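Local coordinates for Lin1840 protein (PDB 4ZOC) that probably hydrolyses terminal, non-reducing beta-D-glucosyl units to release beta-D-glucose, as a family 3 glycosyl hydrolase involved in beta-1,2-glucan metabolism, at residues F595-Y600 / S708-D713; F607-S612 / V626-K631; G621-V626 / E679-A684; P698-V703 / V714-V719. The protein carries 2 engineered substitutions. All coordinates share one frame; numbering follows the deposited sequence.

Interaction 1. Residues F595-Y600 / S708-D713; sequences FYPFGY and SSEDVD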
loop_
_atom_site.group_PDB
_atom_site.type_symbol
_atom_site.label_atom_id
_atom_site.label_comp_id
_atom_site.label_asym_id
_atom_site.label_seq_id
_atom_site.Cartn_x
_atom_site.Cartn_y
_atom_site.Cartn_z
ATOM N N PHE A 595 17.565 -3.241 1.697
ATOM C CA PHE A 595 18.900 -3.693 1.360
ATOM C C PHE A 595 19.900 -2.554 1.493
ATOM O O PHE A 595 21.019 -2.703 2.004
ATOM C CB PHE A 595 18.936 -4.346 -0.020
ATOM C CG PHE A 595 20.225 -5.082 -0.266
ATOM C CD1 PHE A 595 20.407 -6.312 0.326
ATOM C CD2 PHE A 595 21.221 -4.562 -1.090
ATOM C CE1 PHE A 595 21.571 -6.984 0.170
ATOM C CE2 PHE A 595 22.396 -5.229 -1.280
ATOM C CZ PHE A 595 22.560 -6.467 -0.636
ATOM N N TYR A 596 19.529 -1.389 1.007
ATOM C CA TYR A 596 20.288 -0.153 1.281
ATOM C C TYR A 596 19.325 0.994 1.663
ATOM O O TYR A 596 18.225 1.109 1.101
ATOM C CB TYR A 596 21.025 0.349 0.020
ATOM C CG TYR A 596 22.045 -0.626 -0.599
ATOM C CD1 TYR A 596 23.173 -0.984 0.113
ATOM C CD2 TYR A 596 21.943 -1.054 -1.936
ATOM C CE1 TYR A 596 24.136 -1.797 -0.445
ATOM C CE2 TYR A 596 22.918 -1.842 -2.517
ATOM C CZ TYR A 596 24.009 -2.231 -1.753
ATOM O OH TYR A 596 25.018 -3.032 -2.314
ATOM N N PRO A 597 19.694 1.773 2.662
ATOM C CA PRO A 597 18.815 2.790 3.202
ATOM C C PRO A 597 19.039 4.192 2.668
ATOM O O PRO A 597 20.024 4.471 2.062
ATOM C CB PRO A 597 19.138 2.740 4.695
ATOM C CG PRO A 597 20.637 2.483 4.678
ATOM C CD PRO A 597 20.857 1.531 3.562
ATOM N N PHE A 598 18.075 5.058 2.990
ATOM C CA PHE A 598 18.094 6.433 2.697
ATOM C C PHE A 598 19.446 7.009 3.268
ATOM O O PHE A 598 19.803 6.780 4.427
ATOM C CB PHE A 598 16.957 7.136 3.365
ATOM C CG PHE A 598 16.882 8.626 3.025
ATOM C CD1 PHE A 598 16.230 9.064 1.871
ATOM C CD2 PHE A 598 17.490 9.564 3.839
ATOM C CE1 PHE A 598 16.164 10.412 1.562
ATOM C CE2 PHE A 598 17.439 10.946 3.545
ATOM C CZ PHE A 598 16.768 11.356 2.409
ATOM N N GLY A 599 20.084 7.824 2.466
ATOM C CA GLY A 599 21.253 8.604 2.852
ATOM C C GLY A 599 22.555 7.795 2.781
ATOM O O GLY A 599 23.572 8.331 3.080
ATOM N N TYR A 600 22.514 6.529 2.315
ATOM C CA TYR A 600 23.689 5.708 2.139
ATOM C C TYR A 600 24.431 5.887 0.796
ATOM O O TYR A 600 23.820 5.885 -0.291
ATOM C CB TYR A 600 23.314 4.246 2.229
ATOM C CG TYR A 600 24.424 3.276 1.894
ATOM C CD1 TYR A 600 25.444 3.051 2.782
ATOM C CD2 TYR A 600 24.397 2.547 0.736
ATOM C CE1 TYR A 600 26.469 2.175 2.490
ATOM C CE2 TYR A 600 25.382 1.651 0.430
ATOM C CZ TYR A 600 26.410 1.456 1.329
ATOM O OH TYR A 600 27.366 0.523 0.990
ATOM N N SER A 708 24.478 8.982 6.884
ATOM C CA SER A 708 23.292 8.291 6.407
ATOM C C SER A 708 22.190 8.309 7.450
ATOM O O SER A 708 22.353 8.841 8.544
ATOM C CB SER A 708 23.587 6.858 6.004
ATOM O OG SER A 708 23.666 5.948 7.078
ATOM N N SER A 709 21.037 7.712 7.108
ATOM C CA SER A 709 19.951 7.592 8.075
ATOM C C SER A 709 20.262 6.588 9.165
ATOM O O SER A 709 19.537 6.580 10.143
ATOM C CB SER A 709 18.614 7.240 7.437
ATOM O OG SER A 709 18.650 5.978 6.756
ATOM N N GLU A 710 21.305 5.779 8.964
ATOM C CA GLU A 710 21.769 4.756 9.914
ATOM C C GLU A 710 23.070 5.156 10.655
ATOM O O GLU A 710 23.244 4.846 11.859
ATOM C CB GLU A 710 21.923 3.381 9.207
ATOM C CG GLU A 710 20.588 2.826 8.806
ATOM C CD GLU A 710 19.652 2.588 10.014
ATOM O OE1 GLU A 710 20.189 2.070 10.989
ATOM O OE2 GLU A 710 18.402 2.856 10.008
ATOM N N ASP A 711 23.965 5.832 9.966
ATOM C CA ASP A 711 25.312 6.069 10.471
ATOM C C ASP A 711 25.381 7.433 11.160
ATOM O O ASP A 711 25.762 8.421 10.540
ATOM C CB ASP A 711 26.296 6.027 9.314
ATOM C CG ASP A 711 26.539 4.652 8.783
ATOM O OD1 ASP A 711 26.236 3.664 9.444
ATOM O OD2 ASP A 711 27.068 4.551 7.649
ATOM N N VAL A 712 24.904 7.454 12.418
ATOM C CA VAL A 712 24.609 8.698 13.130
ATOM C C VAL A 712 25.041 8.628 14.572
ATOM O O VAL A 712 25.065 7.545 15.136
ATOM C CB VAL A 712 23.139 9.126 13.082
ATOM C CG1 VAL A 712 22.681 9.461 11.670
ATOM C CG2 VAL A 712 22.237 8.028 13.629
ATOM N N ASP A 713 25.329 9.801 15.146
ATOM C CA ASP A 713 25.441 9.964 16.573
ATOM C C ASP A 713 24.122 10.583 17.036
ATOM O O ASP A 713 23.532 11.377 16.308
ATOM C CB ASP A 713 26.518 10.940 16.895
ATOM C CG ASP A 713 27.930 10.413 16.654
ATOM O OD1 ASP A 713 28.201 9.232 16.684
ATOM O OD2 ASP A 713 28.832 11.275 16.577
#

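Interaction 2. Residues F607-S612 / V626-K631; sequences FELKTS and VEVTIK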
loop_
_atom_site.group_PDB
_atom_site.type_symbol
_atom_site.label_atom_id
_atom_site.label_comp_id
_atom_site.label_asym_id
_atom_site.label_seq_id
_atom_site.Cartn_x
_atom_site.Cartn_y
_atom_site.Cartn_z
ATOM N N PHE A 607 35.993 9.948 6.400
ATOM C CA PHE A 607 35.717 11.208 7.087
ATOM C C PHE A 607 35.460 10.971 8.534
ATOM O O PHE A 607 35.110 9.914 8.930
ATOM C CB PHE A 607 34.474 11.870 6.512
ATOM C CG PHE A 607 34.564 12.126 5.020
ATOM C CD1 PHE A 607 35.147 13.306 4.516
ATOM C CD2 PHE A 607 34.053 11.210 4.135
ATOM C CE1 PHE A 607 35.269 13.531 3.174
ATOM C CE2 PHE A 607 34.201 11.408 2.760
ATOM C CZ PHE A 607 34.754 12.588 2.297
ATOM N N GLU A 608 35.659 12.017 9.330
ATOM C CA GLU A 608 35.331 11.976 10.740
ATOM C C GLU A 608 34.481 13.168 11.061
ATOM O O GLU A 608 34.789 14.282 10.609
ATOM C CB GLU A 608 36.597 12.022 11.551
ATOM C CG GLU A 608 36.932 10.714 12.235
ATOM C CD GLU A 608 38.002 10.925 13.287
ATOM O OE1 GLU A 608 37.799 10.488 14.444
ATOM O OE2 GLU A 608 39.022 11.578 12.947
ATOM N N LEU A 609 33.409 12.951 11.807
ATOM C CA LEU A 609 32.510 14.048 12.136
ATOM C C LEU A 609 32.462 14.214 13.645
ATOM O O LEU A 609 32.392 13.242 14.349
ATOM C CB LEU A 609 31.082 13.741 11.634
ATOM C CG LEU A 609 30.808 13.956 10.172
ATOM C CD1 LEU A 609 31.502 12.919 9.286
ATOM C CD2 LEU A 609 29.307 14.039 10.002
ATOM N N LYS A 610 32.415 15.441 14.123
ATOM C CA LYS A 610 32.224 15.771 15.519
ATOM C C LYS A 610 31.168 16.870 15.629
ATOM O O LYS A 610 31.306 17.913 15.030
ATOM C CB LYS A 610 33.572 16.281 16.121
ATOM C CG LYS A 610 33.525 16.769 17.563
ATOM C CD LYS A 610 33.736 15.607 18.543
ATOM C CE LYS A 610 33.276 15.926 19.952
ATOM N NZ LYS A 610 33.365 14.688 20.770
ATOM N N THR A 611 30.169 16.641 16.458
ATOM C CA THR A 611 29.109 17.622 16.750
ATOM C C THR A 611 29.487 18.408 18.025
ATOM O O THR A 611 29.868 17.841 19.053
ATOM C CB THR A 611 27.729 16.883 16.845
ATOM O OG1 THR A 611 27.461 16.196 15.601
ATOM C CG2 THR A 611 26.606 17.796 17.146
ATOM N N SER A 612 29.461 19.723 17.918
ATOM C CA SER A 612 29.723 20.605 19.063
ATOM C C SER A 612 28.612 20.415 20.095
ATOM O O SER A 612 27.502 19.988 19.765
ATOM C CB SER A 612 29.792 22.038 18.602
ATOM O OG SER A 612 30.812 22.193 17.647
ATOM N N VAL A 626 23.017 23.579 15.262
ATOM C CA VAL A 626 23.813 22.362 15.271
ATOM C C VAL A 626 25.077 22.639 14.494
ATOM O O VAL A 626 25.039 23.053 13.305
ATOM C CB VAL A 626 23.047 21.175 14.640
ATOM C CG1 VAL A 626 23.899 19.954 14.707
ATOM C CG2 VAL A 626 21.711 20.945 15.343
ATOM N N GLU A 627 26.211 22.484 15.164
ATOM C CA GLU A 627 27.498 22.786 14.563
ATOM C C GLU A 627 28.286 21.519 14.430
ATOM O O GLU A 627 28.432 20.759 15.390
ATOM C CB GLU A 627 28.293 23.786 15.443
ATOM C CG GLU A 627 29.660 24.124 14.860
ATOM C CD GLU A 627 30.424 25.068 15.749
ATOM O OE1 GLU A 627 30.476 26.244 15.403
ATOM O OE2 GLU A 627 30.908 24.629 16.817
ATOM N N VAL A 628 28.795 21.279 13.247
ATOM C CA VAL A 628 29.428 20.014 12.942
ATOM C C VAL A 628 30.783 20.269 12.312
ATOM O O VAL A 628 30.889 20.980 11.345
ATOM C CB VAL A 628 28.591 19.110 11.999
ATOM C CG1 VAL A 628 29.259 17.758 11.806
ATOM C CG2 VAL A 628 27.164 18.907 12.536
ATOM N N THR A 629 31.801 19.636 12.867
ATOM C CA THR A 629 33.162 19.697 12.310
ATOM C C THR A 629 33.464 18.401 11.606
ATOM O O THR A 629 33.328 17.296 12.159
ATOM C CB THR A 629 34.178 19.888 13.445
ATOM O OG1 THR A 629 33.852 21.111 14.099
ATOM C CG2 THR A 629 35.565 20.015 12.920
ATOM N N ILE A 630 33.870 18.541 10.361
ATOM C CA ILE A 630 34.153 17.365 9.535
ATOM C C ILE A 630 35.581 17.435 9.033
ATOM O O ILE A 630 36.046 18.492 8.642
ATOM C CB ILE A 630 33.137 17.202 8.389
ATOM C CG1 ILE A 630 33.469 15.937 7.583
ATOM C CG2 ILE A 630 33.062 18.443 7.506
ATOM C CD1 ILE A 630 32.280 15.466 6.721
ATOM N N LYS A 631 36.265 16.292 9.075
ATOM C CA LYS A 631 37.636 16.133 8.603
ATOM C C LYS A 631 37.750 14.958 7.641
ATOM O O LYS A 631 37.206 13.912 7.886
ATOM C CB LYS A 631 38.583 15.900 9.787
ATOM C CG LYS A 631 40.041 16.097 9.367
ATOM C CD LYS A 631 41.050 15.923 10.478
ATOM C CE LYS A 631 42.429 15.932 9.845
ATOM N NZ LYS A 631 43.425 15.922 10.920
HETATM O O HOH W 1 32.162 20.149 16.200
HETATM O O HOH W 2 26.285 21.732 17.834
#

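Interaction 3. Residues G621-V626 / E679-A684; sequences GESLHV and ELTSEA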
loop_
_atom_site.group_PDB
_atom_site.type_symbol
_atom_site.label_atom_id
_atom_site.label_comp_id
_atom_site.label_asym_id
_atom_site.label_seq_id
_atom_site.Cartn_x
_atom_site.Cartn_y
_atom_site.Cartn_z
ATOM N N GLY A 621 9.332 27.272 20.186
ATOM C CA GLY A 621 9.530 28.363 19.214
ATOM C C GLY A 621 11.001 28.685 18.952
ATOM O O GLY A 621 11.304 29.506 18.133
ATOM N N GLU A 622 11.907 28.055 19.653
ATOM C CA GLU A 622 13.280 28.375 19.559
ATOM C C GLU A 622 13.967 27.421 18.593
ATOM O O GLU A 622 13.616 26.252 18.546
ATOM C CB GLU A 622 13.880 28.214 20.924
ATOM C CG GLU A 622 15.331 28.659 20.985
ATOM C CD GLU A 622 15.889 28.703 22.408
ATOM O OE1 GLU A 622 15.331 28.170 23.402
ATOM O OE2 GLU A 622 16.945 29.262 22.514
ATOM N N SER A 623 14.956 27.945 17.865
ATOM C CA SER A 623 15.754 27.177 16.948
ATOM C C SER A 623 16.816 26.401 17.696
ATOM O O SER A 623 17.351 26.816 18.726
ATOM C CB SER A 623 16.429 28.090 15.915
ATOM O OG SER A 623 15.506 28.684 15.008
ATOM N N LEU A 624 17.139 25.246 17.165
ATOM C CA LEU A 624 18.308 24.539 17.546
ATOM C C LEU A 624 19.401 24.723 16.527
ATOM O O LEU A 624 19.230 24.388 15.316
ATOM C CB LEU A 624 17.992 23.036 17.775
ATOM C CG LEU A 624 19.153 22.195 18.239
ATOM C CD1 LEU A 624 19.435 22.427 19.707
ATOM C CD2 LEU A 624 18.917 20.721 17.924
ATOM N N HIS A 625 20.546 25.237 17.003
ATOM C CA HIS A 625 21.731 25.404 16.184
ATOM C C HIS A 625 22.706 24.237 16.366
ATOM O O HIS A 625 23.155 23.944 17.464
ATOM C CB HIS A 625 22.438 26.740 16.435
ATOM C CG HIS A 625 21.584 27.907 16.085
ATOM N ND1 HIS A 625 21.545 28.462 14.823
ATOM C CD2 HIS A 625 20.693 28.587 16.827
ATOM C CE1 HIS A 625 20.693 29.462 14.820
ATOM N NE2 HIS A 625 20.140 29.535 16.019
ATOM N N VAL A 626 23.017 23.579 15.262
ATOM C CA VAL A 626 23.813 22.362 15.271
ATOM C C VAL A 626 25.077 22.639 14.494
ATOM O O VAL A 626 25.039 23.053 13.305
ATOM C CB VAL A 626 23.047 21.175 14.640
ATOM C CG1 VAL A 626 23.899 19.954 14.707
ATOM C CG2 VAL A 626 21.711 20.945 15.343
ATOM N N GLU A 679 20.693 25.403 11.212
ATOM C CA GLU A 679 19.633 25.922 12.113
ATOM C C GLU A 679 18.402 25.058 11.934
ATOM O O GLU A 679 17.837 24.977 10.835
ATOM C CB GLU A 679 19.298 27.380 11.773
ATOM C CG GLU A 679 18.251 27.975 12.717
ATOM C CD GLU A 679 17.857 29.379 12.414
ATOM O OE1 GLU A 679 17.108 29.918 13.219
ATOM O OE2 GLU A 679 18.274 29.944 11.385
ATOM N N LEU A 680 17.964 24.385 12.994
ATOM C CA LEU A 680 16.704 23.627 12.906
ATOM C C LEU A 680 15.731 24.553 13.590
ATOM O O LEU A 680 15.808 24.724 14.826
ATOM C CB LEU A 680 16.814 22.282 13.631
ATOM C CG LEU A 680 17.985 21.345 13.217
ATOM C CD1 LEU A 680 17.939 19.983 13.833
ATOM C CD2 LEU A 680 18.046 21.191 11.765
ATOM N N THR A 681 14.856 25.184 12.803
ATOM C CA THR A 681 13.892 26.160 13.357
ATOM C C THR A 681 12.836 25.388 14.065
ATOM O O THR A 681 12.777 24.154 13.942
ATOM C CB THR A 681 13.238 27.038 12.295
ATOM O OG1 THR A 681 12.360 26.248 11.509
ATOM C CG2 THR A 681 14.245 27.764 11.435
ATOM N N SER A 682 11.940 26.082 14.760
ATOM C CA SER A 682 10.871 25.381 15.472
ATOM C C SER A 682 9.904 24.633 14.524
ATOM O O SER A 682 9.293 23.642 14.908
ATOM C CB SER A 682 10.158 26.292 16.450
ATOM O OG SER A 682 9.445 27.252 15.754
ATOM N N GLU A 683 9.805 25.089 13.288
ATOM C CA GLU A 683 9.048 24.372 12.298
ATOM C C GLU A 683 9.537 22.904 12.146
ATOM O O GLU A 683 8.740 22.002 11.929
ATOM C CB GLU A 683 9.086 25.141 10.948
ATOM C CG GLU A 683 8.116 24.566 9.940
ATOM C CD GLU A 683 8.693 23.369 9.182
ATOM O OE1 GLU A 683 9.925 23.351 8.942
ATOM O OE2 GLU A 683 7.912 22.443 8.837
ATOM N N ALA A 684 10.831 22.670 12.318
ATOM C CA ALA A 684 11.412 21.311 12.226
ATOM C C ALA A 684 10.884 20.446 13.316
ATOM O O ALA A 684 10.894 19.217 13.177
ATOM C CB ALA A 684 12.912 21.364 12.287
HETATM O O HOH W 3 12.717 28.817 15.449
#

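Interaction 4. Residues P698-V703 / V714-V719; sequences PGLHRV and VFEVEV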
loop_
_atom_site.group_PDB
_atom_site.type_symbol
_atom_site.label_atom_id
_atom_site.label_comp_id
_atom_site.label_asym_id
_atom_site.label_seq_id
_atom_site.Cartn_x
_atom_site.Cartn_y
_atom_site.Cartn_z
ATOM N N PRO A 698 5.544 20.475 23.738
ATOM C CA PRO A 698 6.698 20.286 24.600
ATOM C C PRO A 698 6.978 18.785 24.729
ATOM O O PRO A 698 6.005 17.946 24.699
ATOM C CB PRO A 698 6.313 20.920 25.926
ATOM C CG PRO A 698 4.833 21.026 25.880
ATOM C CD PRO A 698 4.351 20.967 24.441
ATOM N N GLY A 699 8.266 18.490 24.836
ATOM C CA GLY A 699 8.698 17.136 25.113
ATOM C C GLY A 699 10.091 16.882 24.560
ATOM O O GLY A 699 10.766 17.796 24.129
ATOM N N LEU A 700 10.475 15.598 24.608
ATOM C CA LEU A 700 11.737 15.096 24.258
ATOM C C LEU A 700 11.866 14.890 22.749
ATOM O O LEU A 700 10.978 14.249 22.121
ATOM C CB LEU A 700 11.940 13.719 24.905
ATOM C CG LEU A 700 13.376 13.108 24.730
ATOM C CD1 LEU A 700 14.560 13.945 25.253
ATOM C CD2 LEU A 700 13.428 11.699 25.372
ATOM N N HIS A 701 12.991 15.338 22.193
ATOM C CA HIS A 701 13.349 15.074 20.776
ATOM C C HIS A 701 14.739 14.506 20.762
ATOM O O HIS A 701 15.544 14.813 21.665
ATOM C CB HIS A 701 13.326 16.345 19.945
ATOM C CG HIS A 701 11.942 16.881 19.719
ATOM N ND1 HIS A 701 11.290 16.791 18.523
ATOM C CD2 HIS A 701 11.073 17.477 20.578
ATOM C CE1 HIS A 701 10.065 17.264 18.655
ATOM N NE2 HIS A 701 9.932 17.741 19.883
ATOM N N ARG A 702 15.037 13.677 19.788
ATOM C CA ARG A 702 16.381 13.231 19.495
ATOM C C ARG A 702 16.880 13.851 18.236
ATOM O O ARG A 702 16.157 14.015 17.298
ATOM C CB ARG A 702 16.447 11.711 19.355
ATOM C CG ARG A 702 16.079 11.003 20.650
ATOM C CD ARG A 702 16.299 9.529 20.485
ATOM N NE ARG A 702 15.818 8.903 21.690
ATOM C CZ ARG A 702 14.772 8.079 21.797
ATOM N NH1 ARG A 702 14.030 7.719 20.752
ATOM N NH2 ARG A 702 14.450 7.606 22.984
ATOM N N VAL A 703 18.162 14.124 18.215
ATOM C CA VAL A 703 18.871 14.807 17.158
ATOM C C VAL A 703 19.963 13.842 16.720
ATOM O O VAL A 703 20.754 13.362 17.549
ATOM C CB VAL A 703 19.533 16.159 17.650
ATOM C CG1 VAL A 703 20.193 16.861 16.458
ATOM C CG2 VAL A 703 18.485 17.120 18.212
ATOM N N VAL A 714 23.698 10.288 18.254
ATOM C CA VAL A 714 22.385 10.704 18.733
ATOM C C VAL A 714 22.513 11.594 20.006
ATOM O O VAL A 714 23.281 11.273 20.922
ATOM C CB VAL A 714 21.448 9.493 18.974
ATOM C CG1 VAL A 714 21.996 8.595 20.061
ATOM C CG2 VAL A 714 20.084 9.923 19.364
ATOM N N PHE A 715 21.738 12.672 20.021
ATOM C CA PHE A 715 21.620 13.594 21.149
ATOM C C PHE A 715 20.179 13.799 21.531
ATOM O O PHE A 715 19.292 13.582 20.690
ATOM C CB PHE A 715 22.309 14.883 20.752
ATOM C CG PHE A 715 23.672 14.661 20.172
ATOM C CD1 PHE A 715 24.744 14.317 21.009
ATOM C CD2 PHE A 715 23.897 14.754 18.814
ATOM C CE1 PHE A 715 25.997 14.042 20.454
ATOM C CE2 PHE A 715 25.120 14.464 18.276
ATOM C CZ PHE A 715 26.186 14.137 19.082
ATOM N N GLU A 716 19.920 14.169 22.805
ATOM C CA GLU A 716 18.563 14.410 23.299
ATOM C C GLU A 716 18.426 15.850 23.732
ATOM O O GLU A 716 19.333 16.428 24.376
ATOM C CB GLU A 716 18.195 13.493 24.497
ATOM C CG GLU A 716 18.222 12.069 24.056
ATOM C CD GLU A 716 17.576 11.090 24.981
ATOM O OE1 GLU A 716 17.428 11.400 26.144
ATOM O OE2 GLU A 716 17.239 9.984 24.496
ATOM N N VAL A 717 17.244 16.403 23.436
ATOM C CA VAL A 717 16.875 17.779 23.740
ATOM C C VAL A 717 15.476 17.779 24.283
ATOM O O VAL A 717 14.545 17.231 23.689
ATOM C CB VAL A 717 16.903 18.701 22.521
ATOM C CG1 VAL A 717 16.460 20.086 22.927
ATOM C CG2 VAL A 717 18.281 18.714 21.877
ATOM N N GLU A 718 15.315 18.374 25.443
ATOM C CA GLU A 718 14.016 18.507 26.002
ATOM C C GLU A 718 13.479 19.925 25.668
ATOM O O GLU A 718 14.021 20.920 26.126
ATOM C CB GLU A 718 14.070 18.260 27.522
ATOM C CG GLU A 718 12.694 18.191 28.150
ATOM C CD GLU A 718 11.941 16.882 27.894
ATOM O OE1 GLU A 718 10.672 16.969 27.858
ATOM O OE2 GLU A 718 12.561 15.777 27.817
ATOM N N VAL A 719 12.379 19.969 24.924
ATOM C CA VAL A 719 11.689 21.172 24.526
ATOM C C VAL A 719 10.552 21.486 25.469
ATOM O O VAL A 719 9.675 20.645 25.754
ATOM C CB VAL A 719 11.192 21.063 23.048
ATOM C CG1 VAL A 719 10.592 22.384 22.576
ATOM C CG2 VAL A 719 12.348 20.797 22.132
#

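Interaction 1. Residues F595-Y600 / S708-D713
Ser708 and Ser709 both place OG in the crowded position between the backbone N and the carbonyl carbon (chi1 80° and 61°), yet one hydroxyl bonds across the contact and the other within its own segment. Ser709 OG reaches across and donates to Phe598 O at 2.7 Å, in the carbonyl plane and on a lone pair. The main chain of the same residue adds a second bond, Ser709 N to Phe598 O at 3.1 Å. One carbonyl oxygen is thus gripped by two donors of a single serine, which also settles how the hydroxyl is turned. Ser708 OG instead folds back on its own segment, accepting from Glu710 N at 3.0 Å and from Asp711 N at 2.9 Å, an ST turn and ST motif that tighten the bend. Its CB is left to face the partner and rests 3.3 Å from Gly599 O, while Ser708 CA offers the same oxygen a CA-H...O contact. Gly599, with phi at 82°, belongs to the type II turn Pro597-Tyr600, and its lack of a side chain lets its CA come within 4.1 Å of Ser708 CA. Beyond this polar centre, Pro597 CG meets Glu710 CG at 4.1 Å, the two side chains crossing at about a right angle. Ser709 CB lies at the edge of the Phe598 ring, which also stacks with Tyr565, and Tyr600 OH bonds to Leu378 O. The contact joins two domains: a type II turn in the family 3 C-terminal region meets the ST turn in the bend that links strands 699-706 and 712-720 of the fibronectin type III-like domain.

Interaction 2. Residues F607-S612 / V626-K631
Leu609 and Ile630 lie side by side and point the same way, with Leu609 CD1 against Ile630 CD1 at 3.7 Å. Leu609 CG stands anti to the carbonyl carbon, and its other branch crosses obliquely to Val628, CD2 to CG1 at 4.1 Å. Ile630 keeps CG1 anti to its backbone N (chi1 -179°), so that CD1 can also receive Phe607, whose CD1 approaches to 4.2 Å. Farther along, Thr611 turns its methyl CG2 to Val626 CG1. This face looks inward: Leu609 and Ile630 rest on Ile642 of strand 638-648, and Thr611, Val626 and Val628 on Val705 of strand 699-706. Two sheets packed face to face in this way make the beta-sandwich expected of a fibronectin type III-like domain, and 607-611 is an outermost strand of its sheet. The strands run antiparallel, their axes 156° apart. Glu608 with Lys631 and Lys610 with Thr629 are the hydrogen-bonded pairs; the straightest bond, Thr629 N to Lys610 O, is 2.8 Å long with 172° at the hydrogen. Glu608, Lys610, Thr629 and Lys631 point to the other face, where Thr629 OG1 also bonds to Thr675 OG1. As the pairing ends, Ser612 N still donates to Glu627 O at 2.9 Å. Its hydroxyl OG gives a short 2.6 Å bond to Glu627 OE2, using the lone pair anti to the other carboxylate oxygen; the Glu627 side chain, extended beyond CG, carries this oxygen into place. One water donates to both Ser612 OG and Lys610 O and also bonds Thr629 OG1, while a second bridges Ser612 O and Glu627 N.

Interaction 3. Residues G621-V626 / E679-A684
Leu680 N donates to Leu624 O at 2.6 Å, almost straight at 175°, and the return bond from Leu624 N to Leu680 O is 2.7 Å; both lie in the plane of the accepting carbonyl. Next to this pair, Ser623 OG donates to Glu679 OE1 at 2.7 Å, on the lone pair away from the other carboxylate oxygen. The glutamate reaches it as a stretched chain, CG anti to the backbone N and CD continuing the extended line (chi2 -178°). A water donates to Ser623 OG at 2.8 Å and to Gly621 O, and accepts from Ser682 N, so it bridges the two segments where direct strand pairing has ended. His625 lies alongside Glu679 and points the same way, with CE1 3.5 Å from Glu679 CG and the ring only 23° from the carboxylate plane. Its NE2 stays 4.1 Å from Glu679 OE1, too far for a bond, though a protonated ring would probably be favoured by the nearby negative charge. Ser682 CB closes the outer end against Gly621 CA at 3.5 Å, while Ala684 N bonds back to Thr681 O as the chain turns off. On the opposite face of the sheet from His625 and Glu679, Leu680 CD1 meets Val626 CG2 at 4.2 Å in an oblique crossing and also touches Leu624 CD2. Leu680 continues onto Val644 and Ala662, and Leu624 onto Val703 and Phe685, all beyond this sheet. This antiparallel strand pair, with polar side chains outward and leucine and valine inward, forms part of one layer of the fibronectin type III-like beta-sandwich.

Interaction 4. Residues P698-V703 / V714-V719
Val714 leads off, its CG2 lying alongside the aliphatic part of Arg702, 4.0 Å from CD. Phe715 N then donates to Val703 O at 2.7 Å, and Val703 N returns a bond to Phe715 O from above the carbonyl plane. Glu716 reaches the other face beside Arg702: OE2 sits in plane at the guanidinium edge and takes a weak, salt-bridging bond from NE at 3.3 Å, while Arg702 NH1 is held by Gln647. Glu716 CB also touches Leu700 CD1 at 3.7 Å. Val717 exchanges two backbone bonds with His701, both nearly along the C=O axes, and lays CG2 on Val703 CG2 at 4.0 Å. Glu718 bends at chi2 (76°), bringing OE1 3.3 Å from Gly699 C; that oxygen salt-bridges Arg284 of the second subunit. At Val719, O accepts from Gly699 N at 2.7 Å on a lone pair, and CG2 approaches His701 CD2 at 3.9 Å. His701 leads onward to Asp648, a magnesium ligand, and packs edge-to-face with Phe685. This antiparallel hairpin of the fibronectin type III-like domain lies between strand 617-620, beside 714-719, and strand 638-648, beside 698-703.

In the fold
All four contacts shape the C-terminal beta-sandwich. Interactions 2 and 3 share Val626 and strand 624-632, pairing its two edges with strands 607-611 and 673-680, interaction 3 at its start and interaction 2 along most of its length; their centres are 18 Å apart. Interaction 4 builds the hairpin of the opposing sheet. Across the interface Leu624 CD2 meets Val703 CG2 at 3.6 Å and Thr611 CG2 meets Phe715 CE2 at 3.8 Å. Interaction 1, its centre about 20 Å from that of interaction 4, ties the preceding domain to the bend of that hairpin. Along the chain, interactions 2 and 3 fall wholly between its two segments, whereas interaction 4 alternates with it. The sandwich's far end meets the second subunit.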